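Local coordinates for protein ADP compounds hydrolase NudE (Escherichia coli, PDB 1VHZ) that hydrolyses ADP-ribose, NADH and diadenosine polyphosphates such as Ap3A and Ap2A, using magnesium, as a homodimeric Nudix enzyme, at residues Glu42-Thr47 and Ser120-Lys125. Sequence-based numbering, arbitrary orientation.
Sequences ERMRPT and SYFSSK. With APR (adenosine-5-diphosphoribose), chain C.
Met44 and Tyr121 join the two backbones: the N-H of Met44 meets the carbonyl O of Tyr121 at 2.9 Å and almost straight (173°), the donor lying nearly in line with the C=O. A longer bond follows at the far end, where Thr47 N reaches Ser123 OG at 3.3 Å; chi1 of 60° holds this hydroxyl between the backbone N and carbonyl carbon of Ser123, and it also lies against CA of Pro46.

Apolar contact is slight. CB of Met44 touches CD2 of the Phe122 ring at 3.8 Å, approaching obliquely, and its sulfur makes a Met-aromatic contact, SD 5.5 Å from the ring centroid. The extended Arg43 chain leads away, its guanidinium covered on one face by CG of Pro46; it forms salt bridges with Glu27 and with Glu73 of the second subunit.

The adenine of ADP-ribose is read by backbone atoms of both segments. Glu42 N donates to N1 at 3.0 Å, while the amino N6 gives one hydrogen bond to Glu42 O (2.8 Å) and another, more bent at 138°, to Ser120 O. Beside them the Tyr121 ring brings CE1 to 3.5 Å from C6 of the base and has Glu42 O at its edge, near its plane. An alanine in place of Tyr121 would probably leave the adenine without this aromatic neighbour and open a gap beside N6. The carboxylate of Glu42 takes hydrogen bonds from the backbone N atoms of Arg22 and Leu23 and is hydrogen-bonded to the hydroxyl of Ser21, all of the second subunit.

Strand 38-44 of the N-terminal three-stranded sheet thus meets the loop between strands 104-116 and 125-136 of the Nudix fold, forming the adenine-recognition part of the substrate pocket at the dimer interface.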
loop_
_atom_site.group_PDB
_atom_site.type_symbol
_atom_site.label_atom_id
_atom_site.label_comp_id
_atom_site.label_asym_id
_atom_site.label_seq_id
_atom_site.Cartn_x
_atom_site.Cartn_y
_atom_site.Cartn_z
ATOM N N GLU A 42 16.871 3.873 7.710
ATOM C CA GLU A 42 16.182 5.164 7.737
ATOM C C GLU A 42 14.679 4.897 7.655
ATOM O O GLU A 42 14.264 3.933 7.015
ATOM C CB GLU A 42 16.631 6.083 6.626
ATOM C CG GLU A 42 17.940 6.802 6.873
ATOM C CD GLU A 42 18.183 7.922 5.881
ATOM O OE1 GLU A 42 17.418 8.009 4.893
ATOM O OE2 GLU A 42 19.131 8.698 6.103
ATOM N N ARG A 43 13.893 5.714 8.336
ATOM C CA ARG A 43 12.453 5.570 8.335
ATOM C C ARG A 43 11.798 6.919 8.668
ATOM O O ARG A 43 12.434 7.847 9.158
ATOM C CB ARG A 43 11.939 4.562 9.395
ATOM C CG ARG A 43 12.202 5.070 10.810
ATOM C CD ARG A 43 11.703 4.125 11.885
ATOM N NE ARG A 43 11.844 4.727 13.204
ATOM C CZ ARG A 43 11.806 4.123 14.376
ATOM N NH1 ARG A 43 11.937 4.844 15.483
ATOM N NH2 ARG A 43 11.637 2.807 14.476
ATOM N N MET A 44 10.490 6.913 8.458
ATOM C CA MET A 44 9.707 8.104 8.789
ATOM C C MET A 44 9.379 8.017 10.279
ATOM O O MET A 44 9.176 6.907 10.788
ATOM C CB MET A 44 8.468 8.215 7.917
ATOM C CG MET A 44 8.448 9.573 7.195
ATOM S SD MET A 44 9.700 9.638 5.917
ATOM C CE MET A 44 10.369 11.271 6.127
ATOM N N ARG A 45 9.458 9.128 10.990
ATOM C CA ARG A 45 9.171 9.120 12.413
ATOM C C ARG A 45 7.855 8.386 12.689
ATOM O O ARG A 45 6.832 8.682 12.095
ATOM C CB ARG A 45 9.105 10.540 12.976
ATOM C CG ARG A 45 8.970 10.589 14.488
ATOM C CD ARG A 45 9.409 11.939 15.045
ATOM N NE ARG A 45 9.806 11.832 16.446
ATOM C CZ ARG A 45 8.995 11.561 17.462
ATOM N NH1 ARG A 45 7.697 11.361 17.261
ATOM N NH2 ARG A 45 9.473 11.485 18.701
ATOM N N PRO A 46 7.903 7.426 13.601
ATOM C CA PRO A 46 6.753 6.660 13.993
ATOM C C PRO A 46 5.675 7.547 14.604
ATOM O O PRO A 46 5.925 8.424 15.424
ATOM C CB PRO A 46 7.256 5.659 15.027
ATOM C CG PRO A 46 8.732 5.689 14.938
ATOM C CD PRO A 46 9.121 7.022 14.361
ATOM N N THR A 47 4.446 7.286 14.181
ATOM C CA THR A 47 3.304 8.033 14.687
ATOM C C THR A 47 2.167 7.065 14.995
ATOM O O THR A 47 2.145 5.944 14.484
ATOM C CB THR A 47 2.828 9.072 13.653
ATOM O OG1 THR A 47 1.642 9.714 14.128
ATOM C CG2 THR A 47 2.540 8.395 12.322
ATOM N N SER A 120 8.370 -1.145 6.502
ATOM C CA SER A 120 9.826 -1.058 6.582
ATOM C C SER A 120 10.254 0.396 6.772
ATOM O O SER A 120 11.272 0.663 7.397
ATOM C CB SER A 120 10.475 -1.607 5.305
ATOM O OG SER A 120 10.614 -3.017 5.394
ATOM N N TYR A 121 9.506 1.332 6.204
ATOM C CA TYR A 121 9.771 2.747 6.275
ATOM C C TYR A 121 8.712 3.569 6.981
ATOM O O TYR A 121 9.003 4.683 7.432
ATOM C CB TYR A 121 9.919 3.321 4.834
ATOM C CG TYR A 121 10.936 2.511 4.050
ATOM C CD1 TYR A 121 12.295 2.704 4.232
ATOM C CD2 TYR A 121 10.513 1.500 3.200
ATOM C CE1 TYR A 121 13.216 1.934 3.546
ATOM C CE2 TYR A 121 11.427 0.720 2.515
ATOM C CZ TYR A 121 12.776 0.943 2.696
ATOM O OH TYR A 121 13.683 0.170 2.008
ATOM N N PHE A 122 7.463 3.110 7.022
ATOM C CA PHE A 122 6.386 3.870 7.654
ATOM C C PHE A 122 5.618 3.010 8.649
ATOM O O PHE A 122 5.477 1.799 8.430
ATOM C CB PHE A 122 5.380 4.395 6.613
ATOM C CG PHE A 122 6.005 4.947 5.363
ATOM C CD1 PHE A 122 6.192 4.132 4.256
ATOM C CD2 PHE A 122 6.438 6.259 5.302
ATOM C CE1 PHE A 122 6.787 4.622 3.104
ATOM C CE2 PHE A 122 7.035 6.751 4.157
ATOM C CZ PHE A 122 7.215 5.931 3.059
ATOM N N SER A 123 5.038 3.616 9.669
ATOM C CA SER A 123 4.268 2.855 10.648
ATOM C C SER A 123 2.776 3.163 10.571
ATOM O O SER A 123 2.003 2.710 11.433
ATOM C CB SER A 123 4.779 3.202 12.058
ATOM O OG SER A 123 4.602 4.601 12.271
ATOM N N SER A 124 2.329 3.888 9.562
ATOM C CA SER A 124 0.926 4.249 9.442
ATOM C C SER A 124 -0.037 3.110 9.146
ATOM O O SER A 124 0.255 2.199 8.392
ATOM C CB SER A 124 0.757 5.328 8.349
ATOM O OG SER A 124 -0.363 6.133 8.703
ATOM N N LYS A 125 -1.239 3.186 9.702
ATOM C CA LYS A 125 -2.287 2.218 9.521
ATOM C C LYS A 125 -3.479 2.877 8.798
ATOM O O LYS A 125 -3.803 4.029 9.075
ATOM C CB LYS A 125 -2.876 1.668 10.820
ATOM C CG LYS A 125 -1.920 1.271 11.906
ATOM C CD LYS A 125 -1.187 -0.017 11.585
ATOM C CE LYS A 125 -0.310 -0.417 12.779
ATOM N NZ LYS A 125 0.912 -1.113 12.291
HETATM N N1 APR C . 16.409 1.619 5.810
HETATM C C2 APR C . 17.513 1.169 5.061
HETATM N N3 APR C . 17.688 -0.038 4.520
HETATM C C4 APR C . 16.610 -0.918 4.765
HETATM C C5 APR C . 15.433 -0.636 5.488
HETATM C C6 APR C . 15.334 0.729 6.045
HETATM N N6 APR C . 14.285 1.150 6.756
HETATM N N7 APR C . 14.603 -1.745 5.515
HETATM C C8 APR C . 15.267 -2.678 4.820
HETATM N N9 APR C . 16.473 -2.227 4.353
HETATM C "C1'" APR C . 17.617 -2.973 3.471
HETATM C "C2'" APR C . 18.144 -4.193 4.279
HETATM O "O2'" APR C . 19.519 -4.362 3.995
HETATM C "C3'" APR C . 17.345 -5.436 3.738
HETATM O "O3'" APR C . 18.222 -6.434 3.237
HETATM O "O4'" APR C . 16.992 -3.554 2.366
HETATM C "C4'" APR C . 16.482 -4.949 2.647
HETATM C "C5'" APR C . 16.737 -5.807 1.471
#